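Local atomic coordinates of hypothetical membrane protein (Corynebacterium glutamicum, PDB entry 6JSD), a protein that binds heme through its HtaA domain, the part present here, with a tyrosine as axial ligand of the iron. Residues Ala81-Ser86 and Leu94-Val99. The protein carries 1 engineered substitution. Sequence-based numbering, arbitrary orientation.
Sequences ANIEIS and LIADVV
The carboxamide of N82 and the carboxylate of D97 meet with their planes perpendicular. N82 ND2 donates in its own amide plane to D97 OD2, a long bond of 3.3 Å but nearly straight at 162°, and it reaches OD2 almost in line with the C-O bond. The other carboxylate oxygen, OD1, forms a salt bridge with R112, probably the stronger hold on the group. The E84 carboxylate carries I95 CD1 over one face, 3.6 Å from E84 OE1, the two side chains running side by side in the same direction. With E84 CG anti to the backbone N (chi1 173°) and the chain extended beyond it, the carboxylate reaches past CB of I95 to R112, which binds OE1, while S60 binds OE2. R112 thus bridges both acids and also donates to N82 O, which should temper the negative charge on this face.

Under these side chains, the backbones are joined by two reciprocal pairs of hydrogen bonds. A81 N meets D97 O at 2.8 Å and D97 N returns to A81 O; E84 and I95 repeat the exchange, I95 N reaching E84 O at 174°. Between the pairs the register slips by one residue, and N82, with positive phi and psi, turns the chain at this corner. On the side bearing I85 and L94, the packing is apolar: A96 CB touches I83 CG2 at 4.1 Å, and I85 and L94 both lie on L118 and I159, with A10 and W12 of the second subunit also packing against them. The whole is an antiparallel beta hairpin of strands 77-88 and 91-101, interrupted by a beta bulge, within the largely antiparallel beta-sheet HtaA domain and away from its heme site.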
loop_
_atom_site.group_PDB
_atom_site.type_symbol
_atom_site.label_atom_id
_atom_site.label_comp_id
_atom_site.label_asym_id
_atom_site.label_seq_id
_atom_site.Cartn_x
_atom_site.Cartn_y
_atom_site.Cartn_z
ATOM N N ALA A 81 9.240 2.545 -19.494
ATOM C CA ALA A 81 9.578 3.534 -20.510
ATOM C C ALA A 81 8.924 3.218 -21.848
ATOM O O ALA A 81 8.647 2.059 -22.179
ATOM C CB ALA A 81 11.103 3.643 -20.708
ATOM N N ASN A 82 8.719 4.279 -22.629
ATOM C CA ASN A 82 8.294 4.188 -24.023
ATOM C C ASN A 82 7.025 3.346 -24.159
ATOM O O ASN A 82 6.993 2.321 -24.849
ATOM C CB ASN A 82 9.418 3.622 -24.896
ATOM C CG ASN A 82 10.630 4.535 -24.957
ATOM O OD1 ASN A 82 10.508 5.762 -24.969
ATOM N ND2 ASN A 82 11.809 3.936 -24.985
ATOM N N ILE A 83 5.970 3.788 -23.478
ATOM C CA ILE A 83 4.750 2.999 -23.473
ATOM C C ILE A 83 4.091 3.051 -24.845
ATOM O O ILE A 83 4.265 4.003 -25.631
ATOM C CB ILE A 83 3.765 3.448 -22.375
ATOM C CG1 ILE A 83 3.049 4.735 -22.788
ATOM C CG2 ILE A 83 4.487 3.564 -21.017
ATOM C CD1 ILE A 83 1.811 5.063 -21.937
ATOM N N GLU A 84 3.328 2.006 -25.133
ATOM C CA GLU A 84 2.613 1.874 -26.385
ATOM C C GLU A 84 1.231 1.308 -26.098
ATOM O O GLU A 84 1.100 0.299 -25.397
ATOM C CB GLU A 84 3.377 0.962 -27.347
ATOM C CG GLU A 84 2.623 0.649 -28.613
ATOM C CD GLU A 84 3.174 -0.577 -29.321
ATOM O OE1 GLU A 84 4.259 -1.058 -28.920
ATOM O OE2 GLU A 84 2.520 -1.061 -30.272
ATOM N N ILE A 85 0.210 1.965 -26.625
ATOM C CA ILE A 85 -1.166 1.494 -26.541
ATOM C C ILE A 85 -1.536 0.927 -27.900
ATOM O O ILE A 85 -1.495 1.644 -28.910
ATOM C CB ILE A 85 -2.125 2.626 -26.150
ATOM C CG1 ILE A 85 -1.800 3.140 -24.765
ATOM C CG2 ILE A 85 -3.575 2.150 -26.237
ATOM C CD1 ILE A 85 -2.654 4.305 -24.348
ATOM N N SER A 86 -1.871 -0.359 -27.942
ATOM C CA SER A 86 -2.351 -0.974 -29.167
ATOM C C SER A 86 -3.797 -1.404 -28.964
ATOM O O SER A 86 -4.202 -1.781 -27.863
ATOM C CB SER A 86 -1.487 -2.168 -29.585
ATOM O OG SER A 86 -1.564 -3.214 -28.634
ATOM N N LEU A 94 -1.127 -2.982 -23.586
ATOM C CA LEU A 94 -0.257 -1.927 -23.098
ATOM C C LEU A 94 1.142 -2.524 -23.027
ATOM O O LEU A 94 1.367 -3.497 -22.295
ATOM C CB LEU A 94 -0.731 -1.419 -21.736
ATOM C CG LEU A 94 0.152 -0.498 -20.899
ATOM C CD1 LEU A 94 0.400 0.801 -21.612
ATOM C CD2 LEU A 94 -0.528 -0.242 -19.575
ATOM N N ILE A 95 2.053 -1.977 -23.827
ATOM C CA ILE A 95 3.416 -2.474 -23.984
ATOM C C ILE A 95 4.378 -1.419 -23.457
ATOM O O ILE A 95 4.118 -0.214 -23.587
ATOM C CB ILE A 95 3.717 -2.788 -25.469
ATOM C CG1 ILE A 95 2.844 -3.942 -25.975
ATOM C CG2 ILE A 95 5.196 -3.060 -25.695
ATOM C CD1 ILE A 95 2.689 -3.952 -27.496
ATOM N N ALA A 96 5.499 -1.869 -22.877
ATOM C CA ALA A 96 6.509 -0.932 -22.395
ATOM C C ALA A 96 7.843 -1.636 -22.144
ATOM O O ALA A 96 7.911 -2.852 -21.941
ATOM C CB ALA A 96 6.044 -0.221 -21.121
ATOM N N ASP A 97 8.904 -0.834 -22.149
ATOM C CA ASP A 97 10.212 -1.271 -21.680
ATOM C C ASP A 97 10.212 -1.231 -20.161
ATOM O O ASP A 97 9.926 -0.182 -19.572
ATOM C CB ASP A 97 11.302 -0.364 -22.234
ATOM C CG ASP A 97 11.285 -0.291 -23.737
ATOM O OD1 ASP A 97 10.792 -1.252 -24.365
ATOM O OD2 ASP A 97 11.766 0.724 -24.285
ATOM N N VAL A 98 10.525 -2.358 -19.524
ATOM C CA VAL A 98 10.416 -2.487 -18.074
ATOM C C VAL A 98 11.752 -2.952 -17.508
ATOM O O VAL A 98 12.346 -3.910 -18.015
ATOM C CB VAL A 98 9.295 -3.462 -17.670
ATOM C CG1 VAL A 98 9.279 -3.651 -16.153
ATOM C CG2 VAL A 98 7.922 -2.967 -18.175
ATOM N N VAL A 99 12.213 -2.266 -16.462
ATOM C CA VAL A 99 13.324 -2.687 -15.620
ATOM C C VAL A 99 12.800 -2.722 -14.193
ATOM O O VAL A 99 12.139 -1.778 -13.749
ATOM C CB VAL A 99 14.538 -1.739 -15.742
ATOM C CG1 VAL A 99 15.649 -2.142 -14.770
ATOM C CG2 VAL A 99 15.065 -1.723 -17.186
#